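Local coordinates for protein prolyl-tRNA synthetase (Giardia lamblia ATCC 50803, PDB 3IAL) that probably charges tRNA(Pro) with proline at the expense of ATP, as a class II aminoacyl-tRNA synthetase, and is captured here with prolyl-adenylate bound, at residues D22-W27 and A281-G286; D200-K205 and P294-P299; G206-R211 and Y222-D227; P382-K387 and K425-E430; A460-Y465 and C510-A515. All blocks are in the same frame, centred on the assembly; numbering follows the deposited sequence.

How the contacts relate
Contacts 1 and 2 are buried and largely apolar, the first bringing two aromatic rings against the end of a catalytic-domain helix, the second packing L202 against P294, L296 and I297 beside a water bridge. They meet where the H285 NE2 to L202 O distance is 2.8 Å, a probable hydrogen bond. Contact 4, partly buried, rests on one salt bridge, and its helix touches contact 2 through K425. Contacts 3 (partly buried) and 5 (buried) are antiparallel strand pairs built on backbone hydrogen bonds, each with about three times the interface of contact 1. Y513 of contact 5 packs on L209 of contact 3, joining the C-terminal domain to the catalytic core.

Contact 1: residues D22-W27 and A281-G286; sequences DTFADW and ALSIHG
A buried packing contact joins the start of helix 24-34, near the N-terminus, to the last turn of helix 276-285 in the catalytic core. Two aromatic side chains from the first helix do the reaching, because the backbones stay well apart: even the nearest CA atoms, those of F24 and S283, are 8.2 Å from each other. Both rings leave the helix with CG anti to the backbone N (chi1 175° for F24 and -179° for W27), which extends them across the gap. F24 arrives edge-on, its CZ lying 3.0 Å from S283 OG, with the oxygen near the ring plane where the aromatic hydrogens carry partial positive charge. That hydroxyl is bonded to A279 O one turn back, so serine can sit in this apolar setting with its polar atom satisfied. W27 brings the far rim of its six-membered ring to the helix end. Its CH2 is 3.6 Å from L282 O, which lies at the ring edge, while CZ2 comes 3.6 Å from G286 CA. Glycine suits this position, since a CB there would run into the indole. NE1, just along the ring from CZ2, donates to the O of D287, the residue after G286, which helps fix the ring's rotation. F15 meets W27 edge-to-face, P231 and Y518 touch F24, and on the other side of helix 276-285, H285 and I284 pack on helix 416-438.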
# COMPACT_ATOMS: atom_id res chain seq x y z
N ASP B 22 6.07 28.98 20.84
CA ASP B 22 5.80 28.59 22.22
C ASP B 22 4.71 27.52 22.36
O ASP B 22 4.77 26.70 23.29
CB ASP B 22 5.43 29.83 23.06
CG ASP B 22 6.62 30.76 23.30
OD1 ASP B 22 7.61 30.73 22.53
OD2 ASP B 22 6.56 31.54 24.27
N THR B 23 3.73 27.51 21.45
CA THR B 23 2.56 26.62 21.57
C THR B 23 2.61 25.35 20.71
O THR B 23 1.82 24.44 20.94
CB THR B 23 1.23 27.36 21.22
OG1 THR B 23 1.19 27.68 19.82
CG2 THR B 23 1.05 28.64 22.05
N PHE B 24 3.52 25.29 19.74
CA PHE B 24 3.46 24.23 18.73
C PHE B 24 3.35 22.81 19.28
O PHE B 24 2.52 22.04 18.81
CB PHE B 24 4.65 24.26 17.76
CG PHE B 24 4.64 23.11 16.81
CD1 PHE B 24 3.66 23.02 15.83
CD2 PHE B 24 5.55 22.07 16.93
CE1 PHE B 24 3.62 21.93 14.97
CE2 PHE B 24 5.52 20.99 16.06
CZ PHE B 24 4.54 20.92 15.08
N ALA B 25 4.20 22.47 20.24
CA ALA B 25 4.21 21.13 20.86
C ALA B 25 2.83 20.74 21.39
O ALA B 25 2.37 19.62 21.16
CB ALA B 25 5.25 21.08 21.98
N ASP B 26 2.17 21.66 22.07
CA ASP B 26 0.79 21.43 22.54
C ASP B 26 -0.24 21.42 21.41
O ASP B 26 -1.19 20.65 21.44
CB ASP B 26 0.40 22.49 23.57
CG ASP B 26 1.20 22.37 24.85
OD1 ASP B 26 1.71 21.26 25.13
OD2 ASP B 26 1.31 23.37 25.57
N TRP B 27 -0.04 22.30 20.43
CA TRP B 27 -0.91 22.37 19.26
C TRP B 27 -0.90 21.03 18.52
O TRP B 27 -1.96 20.49 18.17
CB TRP B 27 -0.43 23.50 18.35
CG TRP B 27 -1.24 23.69 17.13
CD1 TRP B 27 -2.29 24.56 16.97
CD2 TRP B 27 -1.08 23.03 15.89
NE1 TRP B 27 -2.78 24.47 15.69
CE2 TRP B 27 -2.06 23.53 15.01
CE3 TRP B 27 -0.19 22.06 15.42
CZ2 TRP B 27 -2.18 23.09 13.70
CZ3 TRP B 27 -0.31 21.61 14.11
CH2 TRP B 27 -1.30 22.12 13.27
N ALA B 281 3.93 18.69 6.65
CA ALA B 281 2.80 19.27 5.93
C ALA B 281 1.69 19.74 6.87
O ALA B 281 1.12 20.81 6.68
CB ALA B 281 2.24 18.27 4.94
N LEU B 282 1.39 18.93 7.89
CA LEU B 282 0.32 19.29 8.82
C LEU B 282 0.75 20.46 9.70
O LEU B 282 -0.03 21.38 9.94
CB LEU B 282 -0.09 18.10 9.69
CG LEU B 282 -0.64 16.85 8.97
CD1 LEU B 282 -1.06 15.84 10.01
CD2 LEU B 282 -1.79 17.14 8.01
N SER B 283 2.00 20.41 10.15
CA SER B 283 2.49 21.33 11.17
C SER B 283 2.72 22.72 10.61
O SER B 283 2.39 23.73 11.26
CB SER B 283 3.79 20.79 11.77
OG SER B 283 3.57 19.59 12.52
N ILE B 284 3.27 22.78 9.40
CA ILE B 284 3.65 24.03 8.78
C ILE B 284 2.43 24.82 8.29
O ILE B 284 2.37 26.04 8.45
CB ILE B 284 4.61 23.80 7.61
CG1 ILE B 284 5.95 23.26 8.15
CG2 ILE B 284 4.82 25.10 6.84
CD1 ILE B 284 6.95 22.85 7.08
N HIS B 285 1.45 24.11 7.73
CA HIS B 285 0.25 24.75 7.20
C HIS B 285 -0.84 24.99 8.24
O HIS B 285 -1.70 25.81 8.03
CB HIS B 285 -0.33 23.91 6.06
CG HIS B 285 0.62 23.72 4.92
ND1 HIS B 285 1.25 24.79 4.30
CD2 HIS B 285 1.05 22.61 4.28
CE1 HIS B 285 2.02 24.34 3.34
NE2 HIS B 285 1.92 23.02 3.31
N GLY B 286 -0.81 24.25 9.35
CA GLY B 286 -1.82 24.38 10.40
C GLY B 286 -1.98 25.80 10.92
O GLY B 286 -1.05 26.61 10.85

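Contact 2: residues D200-K205 and P294-P299; sequences DELCFK and PPLIAP
Apolar contacts carry most of this joint between the C-terminal end of helix 180-201 and the proline-rich linker that follows helix 276-285. L202 is central: with CG anti to the carbonyl carbon (chi1 -62°), its CD2 branch reaches between two linker residues, lying 3.8 Å from L296 CD2 and 3.8 Å from I297 CG2. The leucines cross obliquely, whereas L202 and I297 meet at about a right angle. L296 CD2 also touches the aliphatic base of E201, 3.9 Å from its CB. P294 lays its ring against backbone, placing CB 3.6 Å from E201 O and CG 3.7 Å from L202 O; the rigid, apolar ring brings no N-H that would need a partner.

The polar part is a single water bridge. The water donates to E201 O over 2.6 Å and accepts from L296 N over 3.0 Å, satisfying a carbonyl at the end of the helix and an amide within the 3-10 turn 295-297. C203, first past the helix to leave helical angles, has positive phi and turns the chain toward strand 207-211. This is an interdomain linker packed on the class II catalytic core and leading into the anticodon-binding domain.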
# COMPACT_ATOMS: atom_id res chain seq x y z
N ASP B 200 5.97 20.65 -4.70
CA ASP B 200 4.92 20.74 -5.71
C ASP B 200 3.57 20.30 -5.15
O ASP B 200 2.53 20.90 -5.46
CB ASP B 200 5.23 19.91 -6.95
CG ASP B 200 6.49 20.37 -7.69
OD1 ASP B 200 7.08 21.41 -7.34
OD2 ASP B 200 6.88 19.67 -8.64
N GLU B 201 3.57 19.25 -4.32
CA GLU B 201 2.33 18.67 -3.82
C GLU B 201 1.97 19.07 -2.38
O GLU B 201 0.83 19.48 -2.13
CB GLU B 201 2.36 17.15 -3.98
CG GLU B 201 2.40 16.70 -5.46
CD GLU B 201 1.12 17.03 -6.23
OE1 GLU B 201 0.02 16.73 -5.73
OE2 GLU B 201 1.22 17.56 -7.35
N LEU B 202 2.91 18.98 -1.45
CA LEU B 202 2.63 19.33 -0.05
C LEU B 202 2.95 20.77 0.31
O LEU B 202 2.79 21.17 1.45
CB LEU B 202 3.34 18.38 0.92
CG LEU B 202 2.91 16.92 0.78
CD1 LEU B 202 3.77 16.05 1.69
CD2 LEU B 202 1.41 16.75 1.07
N CYS B 203 3.40 21.55 -0.68
CA CYS B 203 3.57 22.99 -0.53
C CYS B 203 4.47 23.46 0.62
O CYS B 203 4.20 24.50 1.21
CB CYS B 203 2.20 23.66 -0.39
SG CYS B 203 1.08 23.29 -1.73
N PHE B 204 5.51 22.70 0.94
CA PHE B 204 6.52 23.16 1.91
C PHE B 204 7.95 22.93 1.42
O PHE B 204 8.18 22.30 0.39
CB PHE B 204 6.28 22.56 3.31
CG PHE B 204 6.65 21.10 3.43
CD1 PHE B 204 7.95 20.73 3.72
CD2 PHE B 204 5.69 20.11 3.27
CE1 PHE B 204 8.30 19.38 3.84
CE2 PHE B 204 6.03 18.76 3.38
CZ PHE B 204 7.33 18.40 3.67
N LYS B 205 8.91 23.47 2.17
CA LYS B 205 10.31 23.50 1.78
C LYS B 205 11.16 22.94 2.91
O LYS B 205 10.82 23.06 4.08
CB LYS B 205 10.71 24.96 1.51
CG LYS B 205 12.04 25.12 0.83
CD LYS B 205 12.37 26.57 0.60
CE LYS B 205 13.82 26.74 0.17
NZ LYS B 205 14.17 28.18 -0.07
N PRO B 294 -3.10 20.44 2.22
CA PRO B 294 -2.90 20.45 0.78
C PRO B 294 -3.81 19.41 0.11
O PRO B 294 -4.12 18.38 0.73
CB PRO B 294 -1.43 20.05 0.63
CG PRO B 294 -0.80 20.41 1.93
CD PRO B 294 -1.86 20.16 2.95
N PRO B 295 -4.27 19.68 -1.14
CA PRO B 295 -5.20 18.78 -1.83
C PRO B 295 -4.78 17.31 -1.88
O PRO B 295 -5.63 16.43 -1.70
CB PRO B 295 -5.25 19.37 -3.25
CG PRO B 295 -5.04 20.82 -3.06
CD PRO B 295 -4.10 20.95 -1.86
N LEU B 296 -3.49 17.05 -2.11
CA LEU B 296 -2.97 15.68 -2.18
C LEU B 296 -3.45 14.81 -1.01
O LEU B 296 -3.86 13.66 -1.20
CB LEU B 296 -1.43 15.68 -2.18
CG LEU B 296 -0.77 14.29 -2.17
CD1 LEU B 296 -1.00 13.59 -3.52
CD2 LEU B 296 0.72 14.36 -1.83
N ILE B 297 -3.41 15.37 0.19
CA ILE B 297 -3.70 14.60 1.40
C ILE B 297 -5.04 14.93 2.05
O ILE B 297 -5.29 14.49 3.15
CB ILE B 297 -2.57 14.76 2.46
CG1 ILE B 297 -2.37 16.23 2.86
CG2 ILE B 297 -1.28 14.15 1.92
CD1 ILE B 297 -1.55 16.45 4.16
N ALA B 298 -5.90 15.69 1.38
CA ALA B 298 -7.23 15.96 1.91
C ALA B 298 -8.14 14.77 1.59
O ALA B 298 -8.40 14.50 0.41
CB ALA B 298 -7.81 17.24 1.29
N PRO B 299 -8.62 14.05 2.62
CA PRO B 299 -9.58 12.98 2.32
C PRO B 299 -10.85 13.50 1.62
O PRO B 299 -11.44 12.77 0.83
CB PRO B 299 -9.90 12.40 3.71
CG PRO B 299 -8.69 12.68 4.51
CD PRO B 299 -8.26 14.06 4.05
O HOH W 1 -1.56 19.13 -2.95

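Contact 3: residues G206-R211 and Y222-D227; sequences GQKLRR and YSEVSD
Five backbone hydrogen bonds satisfy the facing amides and carbonyls of this antiparallel strand pair. Q207 with D227 and L209 with V225 exchange two bonds each; V225 N to L209 O, at 2.8 Å, runs nearly along the C=O axis. R211 N donates to S223 O, and a water completes that end by donating to R211 O and accepting from S223 N. At the other end a second water bridges S226 OG and, weakly, G206 O; S223 OG is hydrogen-bonded to H242.

R211, bent at chi2 and chi3 (71° and 73°), curls back over V225, whose CG2 lies over one guanidinium face. NH1 and NH2 then grip D227 end-on: NH1 to OD2 is 3.0 Å and NH2 to OD1 is also 3.0 Å, both on syn lone pairs with the planes nearly coplanar. R487 forms a second salt bridge to OD2 of D227, while Q237 and the carbonyl of R487 take further R211 hydrogens, so both carboxylate oxygens are satisfied and D227, beside two arginines, probably stays ionised.

On the opposite face R210 makes an off-centre cation-pi contact with Y222, its CZ 4.1 Å from the ring centroid, and a long salt bridge from NE to E224 OE2 (3.8 Å). E224 OE1 accepts from W191, and Y222 OH bonds N243. This is a beta hairpin of the class II catalytic domain, the side chain of V225 about 6 Å from bound prolyl-adenylate.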
# COMPACT_ATOMS: atom_id res chain seq x y z
N GLY B 206 12.28 22.33 2.54
CA GLY B 206 13.27 21.87 3.51
C GLY B 206 14.64 22.35 3.10
O GLY B 206 14.86 22.66 1.93
N GLN B 207 15.57 22.41 4.05
CA GLN B 207 16.96 22.74 3.74
C GLN B 207 17.73 21.50 3.30
O GLN B 207 17.96 20.59 4.10
CB GLN B 207 17.66 23.37 4.95
CG GLN B 207 19.10 23.79 4.67
CD GLN B 207 19.21 24.87 3.59
OE1 GLN B 207 18.59 25.92 3.69
NE2 GLN B 207 20.01 24.61 2.57
N LYS B 208 18.12 21.48 2.02
CA LYS B 208 18.96 20.41 1.49
C LYS B 208 20.38 20.57 2.00
O LYS B 208 20.99 21.61 1.78
CB LYS B 208 18.95 20.44 -0.04
CG LYS B 208 20.05 19.59 -0.68
CD LYS B 208 19.78 19.36 -2.16
CE LYS B 208 20.85 18.49 -2.79
NZ LYS B 208 20.48 18.14 -4.19
N LEU B 209 20.91 19.54 2.67
CA LEU B 209 22.27 19.57 3.19
C LEU B 209 23.02 18.27 2.95
O LEU B 209 22.42 17.20 2.92
CB LEU B 209 22.25 19.81 4.70
CG LEU B 209 21.63 21.10 5.21
CD1 LEU B 209 21.47 21.02 6.72
CD2 LEU B 209 22.45 22.32 4.79
N ARG B 210 24.33 18.39 2.81
CA ARG B 210 25.23 17.28 3.03
C ARG B 210 25.41 17.18 4.56
O ARG B 210 26.00 18.06 5.19
CB ARG B 210 26.57 17.53 2.34
CG ARG B 210 27.62 16.42 2.55
CD ARG B 210 27.29 15.16 1.77
NE ARG B 210 27.43 15.34 0.32
CZ ARG B 210 28.59 15.28 -0.35
NH1 ARG B 210 29.74 15.03 0.28
NH2 ARG B 210 28.59 15.46 -1.66
N ARG B 211 24.89 16.10 5.15
CA ARG B 211 25.01 15.89 6.59
C ARG B 211 26.48 15.84 6.99
O ARG B 211 27.31 15.28 6.27
CB ARG B 211 24.28 14.60 7.01
CG ARG B 211 24.38 14.22 8.48
CD ARG B 211 23.58 15.15 9.37
NE ARG B 211 22.13 14.96 9.27
CZ ARG B 211 21.22 15.95 9.28
NH1 ARG B 211 21.59 17.23 9.32
NH2 ARG B 211 19.92 15.67 9.22
N TYR B 222 28.58 8.96 2.26
CA TYR B 222 28.09 10.28 2.66
C TYR B 222 26.57 10.29 2.64
O TYR B 222 25.94 9.41 2.04
CB TYR B 222 28.66 11.42 1.79
CG TYR B 222 28.30 11.36 0.31
CD1 TYR B 222 29.09 10.65 -0.59
CD2 TYR B 222 27.19 12.02 -0.18
CE1 TYR B 222 28.77 10.60 -1.93
CE2 TYR B 222 26.86 11.98 -1.53
CZ TYR B 222 27.65 11.26 -2.40
OH TYR B 222 27.34 11.20 -3.74
N SER B 223 26.00 11.27 3.32
CA SER B 223 24.56 11.36 3.53
C SER B 223 24.06 12.76 3.23
O SER B 223 24.66 13.75 3.66
CB SER B 223 24.21 10.97 4.98
OG SER B 223 24.32 9.57 5.16
N GLU B 224 22.98 12.82 2.46
CA GLU B 224 22.30 14.05 2.14
C GLU B 224 20.90 14.02 2.73
O GLU B 224 20.26 12.96 2.77
CB GLU B 224 22.23 14.23 0.63
CG GLU B 224 23.59 14.28 -0.03
CD GLU B 224 23.51 14.47 -1.53
OE1 GLU B 224 22.40 14.45 -2.09
OE2 GLU B 224 24.58 14.64 -2.15
N VAL B 225 20.43 15.18 3.19
CA VAL B 225 19.20 15.26 3.97
C VAL B 225 18.39 16.51 3.65
O VAL B 225 18.92 17.50 3.12
CB VAL B 225 19.51 15.28 5.49
CG1 VAL B 225 20.22 14.00 5.90
CG2 VAL B 225 20.33 16.53 5.88
N SER B 226 17.11 16.44 3.96
CA SER B 226 16.23 17.59 3.98
C SER B 226 15.85 17.85 5.43
O SER B 226 15.09 17.08 6.03
CB SER B 226 14.98 17.35 3.13
OG SER B 226 14.15 18.50 3.12
N ASP B 227 16.42 18.91 6.00
CA ASP B 227 16.10 19.35 7.35
C ASP B 227 15.02 20.43 7.30
O ASP B 227 15.26 21.53 6.84
CB ASP B 227 17.35 19.93 8.03
CG ASP B 227 18.24 18.87 8.62
OD1 ASP B 227 17.79 17.71 8.78
OD2 ASP B 227 19.39 19.21 8.97
O HOH W 2 14.62 19.75 0.86
O HOH W 3 27.72 12.93 4.91

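Contact 4: residues P382-K387 and K425-E430; sequences PRDVGK and KARLKE
The salt bridge between D384 and R427 is the heart of this contact, where the end of strand 377-382 and the loop after it meet helix 416-438. R427 grips the carboxylate side-on: NE lies 2.9 Å from D384 OD2, and NH2 is 3.1 Å from D384 OD1. Each oxygen uses its syn lone pair, the bonds are fairly straight, and the planes are nearly coplanar. Arginine suits the site because its NE and NH2 present two parallel N-H groups to one carboxylate.

P382 CB lies at the guanidinium edge, 3.4 Å from R427 NH2, V385 CG1 stands 4.1 Å from R427 NE, and L428 CD2 packs 4.0 Å from D384 CB.

D384 takes the crowded chi1 of 64°, with CG between N and C, and R427 bends at chi3 (-56°) to bring its edge round. The loop is itself closed by G386 N donating to P382 O, and G386 has the positive phi that glycine tolerates easily. Beyond, P382 and V385 touch R391 of strand 391-394, whose like charge lies close to R427 NH1 and is probably offset in part by D384; Y424 and E420, earlier on helix 416-438, pack on the loop, joining the anticodon-binding sheet to that helix.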
# COMPACT_ATOMS: atom_id res chain seq x y z
N PRO B 382 -12.32 29.05 0.67
CA PRO B 382 -11.11 28.26 0.91
C PRO B 382 -10.70 28.28 2.38
O PRO B 382 -10.99 29.24 3.09
CB PRO B 382 -10.04 28.95 0.04
CG PRO B 382 -10.74 30.02 -0.72
CD PRO B 382 -12.02 30.31 -0.01
N ARG B 383 -10.02 27.23 2.81
CA ARG B 383 -9.72 27.00 4.22
C ARG B 383 -8.70 27.98 4.82
O ARG B 383 -8.82 28.35 5.99
CB ARG B 383 -9.23 25.55 4.41
CG ARG B 383 -8.74 25.20 5.80
CD ARG B 383 -9.81 25.40 6.88
NE ARG B 383 -9.28 25.05 8.19
CZ ARG B 383 -8.55 25.86 8.96
NH1 ARG B 383 -8.26 27.11 8.60
NH2 ARG B 383 -8.12 25.41 10.14
N ASP B 384 -7.70 28.38 4.04
CA ASP B 384 -6.60 29.18 4.58
C ASP B 384 -6.95 30.65 4.83
O ASP B 384 -6.36 31.27 5.71
CB ASP B 384 -5.38 29.11 3.67
CG ASP B 384 -5.63 29.71 2.29
OD1 ASP B 384 -6.77 29.57 1.78
OD2 ASP B 384 -4.69 30.31 1.73
N VAL B 385 -7.89 31.19 4.06
CA VAL B 385 -8.30 32.60 4.20
C VAL B 385 -9.65 32.76 4.89
O VAL B 385 -9.91 33.78 5.53
CB VAL B 385 -8.36 33.33 2.83
CG1 VAL B 385 -6.95 33.57 2.29
CG2 VAL B 385 -9.20 32.54 1.82
N GLY B 386 -10.51 31.76 4.72
CA GLY B 386 -11.75 31.67 5.47
C GLY B 386 -12.90 32.56 4.99
O GLY B 386 -12.90 33.06 3.86
N LYS B 387 -13.86 32.74 5.89
CA LYS B 387 -15.13 33.42 5.61
C LYS B 387 -14.94 34.85 5.08
O LYS B 387 -15.70 35.30 4.21
CB LYS B 387 -15.99 33.47 6.89
CG LYS B 387 -17.49 33.31 6.67
CD LYS B 387 -18.31 33.90 7.82
CE LYS B 387 -18.00 33.26 9.18
NZ LYS B 387 -18.34 31.81 9.25
N LYS B 425 -3.31 25.98 -3.04
CA LYS B 425 -1.97 25.41 -3.00
C LYS B 425 -0.89 26.47 -3.09
O LYS B 425 0.06 26.46 -2.31
CB LYS B 425 -1.76 24.44 -4.16
CG LYS B 425 -2.22 23.02 -3.91
CD LYS B 425 -2.00 22.14 -5.13
CE LYS B 425 -0.52 21.85 -5.39
NZ LYS B 425 -0.37 20.82 -6.45
N ALA B 426 -1.03 27.37 -4.07
CA ALA B 426 -0.04 28.41 -4.31
C ALA B 426 0.07 29.40 -3.14
O ALA B 426 1.18 29.85 -2.84
CB ALA B 426 -0.34 29.15 -5.63
N ARG B 427 -1.04 29.71 -2.47
CA ARG B 427 -0.99 30.52 -1.25
C ARG B 427 -0.31 29.77 -0.09
O ARG B 427 0.50 30.35 0.64
CB ARG B 427 -2.37 31.00 -0.81
CG ARG B 427 -3.02 32.01 -1.75
CD ARG B 427 -4.32 32.58 -1.20
NE ARG B 427 -5.31 31.56 -0.85
CZ ARG B 427 -6.23 31.06 -1.67
NH1 ARG B 427 -6.33 31.47 -2.93
NH2 ARG B 427 -7.08 30.14 -1.22
N LEU B 428 -0.63 28.49 0.09
CA LEU B 428 0.02 27.68 1.13
C LEU B 428 1.54 27.63 0.89
O LEU B 428 2.34 27.79 1.82
CB LEU B 428 -0.54 26.25 1.16
CG LEU B 428 -1.99 26.01 1.59
CD1 LEU B 428 -2.26 24.50 1.64
CD2 LEU B 428 -2.34 26.65 2.93
N LYS B 429 1.92 27.41 -0.37
CA LYS B 429 3.32 27.29 -0.79
C LYS B 429 4.11 28.57 -0.50
O LYS B 429 5.18 28.52 0.10
CB LYS B 429 3.38 26.99 -2.29
CG LYS B 429 4.65 26.36 -2.79
CD LYS B 429 4.47 25.97 -4.26
CE LYS B 429 5.77 25.49 -4.89
NZ LYS B 429 6.77 26.58 -5.03
N GLU B 430 3.56 29.70 -0.94
CA GLU B 430 4.18 31.00 -0.73
C GLU B 430 4.37 31.29 0.76
O GLU B 430 5.41 31.81 1.17
CB GLU B 430 3.33 32.10 -1.39
CG GLU B 430 3.94 33.51 -1.35
CD GLU B 430 5.29 33.60 -2.07
OE1 GLU B 430 5.35 33.26 -3.27
OE2 GLU B 430 6.29 34.00 -1.44

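Contact 5: residues A460-Y465 and C510-A515; sequences ARFPFY and CYMYCA
Strands 459-464 and 510-515 pair antiparallel, with one densely packed apolar face and a more polar one, where R461 and P463 are partly exposed while Y511 and Y513 are buried. Most backbone bonds between them are good, A460 N to C514 O being almost straight (177°), but the pairing loosens at the F464 end, where C510 N to F464 O is a weak bond of 3.4 Å.

The tight face carries A460, F462, F464, C510, M512 and C514. F462 stands in the crowded chi1 position (61°), which turns its ring across the neighbouring strand: M512 CB lies over one face, 3.6 Å from F462 CZ, and C514 CB sits at the edge. M512, bent at chi2, also sets CG 3.5 Å from F464 CD2; its flexible chain lies against both phenylalanines.

On the other face R461 is extended from CG to NE along Y513. Its CG makes a CH-pi contact with the Y513 ring, and NE gives a weak bond to Y513 OH at 3.1 Å. The guanidinium then lies flat on Y511, its CZ 4.0 Å from the ring centroid with planes 21° apart. E493 bridges the group, pairing with R461 NH2 and Y513 OH, while N442 takes NH1 and E499 holds Y511 OH.

Helix 446-455 packs on A460, F462 and C514 through I449, strand 485-489 flanks 510-515, and Y513 lies against strand 207-211 through Q207.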
# COMPACT_ATOMS: atom_id res chain seq x y z
N ALA B 460 20.71 28.46 11.74
CA ALA B 460 21.75 29.49 11.80
C ALA B 460 22.82 29.14 10.78
O ALA B 460 23.46 28.09 10.87
CB ALA B 460 22.36 29.56 13.20
N ARG B 461 22.99 30.03 9.80
CA ARG B 461 23.89 29.81 8.68
C ARG B 461 25.15 30.64 8.90
O ARG B 461 25.08 31.80 9.25
CB ARG B 461 23.20 30.23 7.39
CG ARG B 461 23.96 29.94 6.11
CD ARG B 461 23.12 30.36 4.94
NE ARG B 461 23.81 30.23 3.65
CZ ARG B 461 24.55 31.17 3.08
NH1 ARG B 461 24.75 32.35 3.67
NH2 ARG B 461 25.12 30.94 1.89
N PHE B 462 26.31 30.02 8.73
CA PHE B 462 27.57 30.69 9.03
C PHE B 462 28.73 30.12 8.22
O PHE B 462 28.81 28.91 8.02
CB PHE B 462 27.88 30.61 10.53
CG PHE B 462 28.04 29.20 11.07
CD1 PHE B 462 29.29 28.63 11.22
CD2 PHE B 462 26.93 28.47 11.47
CE1 PHE B 462 29.44 27.34 11.73
CE2 PHE B 462 27.07 27.18 11.99
CZ PHE B 462 28.33 26.62 12.12
N PRO B 463 29.63 31.00 7.75
CA PRO B 463 30.82 30.48 7.08
C PRO B 463 31.67 29.70 8.09
O PRO B 463 31.74 30.07 9.27
CB PRO B 463 31.55 31.73 6.57
CG PRO B 463 30.95 32.88 7.30
CD PRO B 463 29.61 32.47 7.83
N PHE B 464 32.30 28.62 7.62
CA PHE B 464 33.00 27.70 8.49
C PHE B 464 34.23 27.13 7.77
O PHE B 464 34.20 26.96 6.56
CB PHE B 464 32.04 26.58 8.92
CG PHE B 464 32.56 25.68 10.00
CD1 PHE B 464 32.87 26.18 11.26
CD2 PHE B 464 32.71 24.32 9.77
CE1 PHE B 464 33.34 25.33 12.26
CE2 PHE B 464 33.17 23.47 10.76
CZ PHE B 464 33.49 23.97 12.01
N TYR B 465 35.27 26.83 8.54
CA TYR B 465 36.60 26.55 7.98
C TYR B 465 36.83 25.14 7.42
O TYR B 465 37.83 24.91 6.74
CB TYR B 465 37.68 26.87 9.02
CG TYR B 465 37.92 25.76 10.02
CD1 TYR B 465 38.96 24.84 9.83
CD2 TYR B 465 37.12 25.62 11.15
CE1 TYR B 465 39.19 23.83 10.74
CE2 TYR B 465 37.34 24.61 12.06
CZ TYR B 465 38.38 23.72 11.85
OH TYR B 465 38.60 22.70 12.74
N CYS B 510 33.06 26.75 3.38
CA CYS B 510 31.64 26.41 3.21
C CYS B 510 30.77 27.24 4.16
O CYS B 510 31.30 27.93 5.04
CB CYS B 510 31.40 24.93 3.52
SG CYS B 510 31.65 24.50 5.29
N TYR B 511 29.46 27.18 3.96
CA TYR B 511 28.50 27.70 4.94
C TYR B 511 27.84 26.52 5.65
O TYR B 511 27.14 25.72 5.04
CB TYR B 511 27.43 28.56 4.28
CG TYR B 511 27.99 29.70 3.47
CD1 TYR B 511 28.42 30.87 4.08
CD2 TYR B 511 28.10 29.59 2.09
CE1 TYR B 511 28.95 31.91 3.33
CE2 TYR B 511 28.62 30.62 1.33
CZ TYR B 511 29.05 31.78 1.95
OH TYR B 511 29.57 32.79 1.19
N MET B 512 28.10 26.40 6.95
CA MET B 512 27.45 25.38 7.75
C MET B 512 26.10 25.90 8.21
O MET B 512 25.87 27.12 8.27
CB MET B 512 28.30 24.98 8.96
CG MET B 512 29.43 24.03 8.62
SD MET B 512 28.83 22.48 7.92
CE MET B 512 30.33 21.51 7.91
N TYR B 513 25.21 24.96 8.52
CA TYR B 513 23.91 25.24 9.10
C TYR B 513 23.79 24.53 10.44
O TYR B 513 23.99 23.31 10.53
CB TYR B 513 22.79 24.76 8.19
CG TYR B 513 22.63 25.54 6.91
CD1 TYR B 513 21.62 26.47 6.77
CD2 TYR B 513 23.48 25.31 5.84
CE1 TYR B 513 21.46 27.17 5.59
CE2 TYR B 513 23.33 26.01 4.65
CZ TYR B 513 22.31 26.93 4.53
OH TYR B 513 22.16 27.63 3.36
N CYS B 514 23.42 25.29 11.46
CA CYS B 514 23.29 24.79 12.81
C CYS B 514 21.83 24.93 13.22
O CYS B 514 21.16 25.89 12.82
CB CYS B 514 24.21 25.60 13.74
SG CYS B 514 23.77 25.60 15.45
N ALA B 515 21.34 23.99 14.03
CA ALA B 515 19.96 24.01 14.51
C ALA B 515 19.71 23.03 15.65
O ALA B 515 20.43 22.04 15.81
CB ALA B 515 18.99 23.71 13.37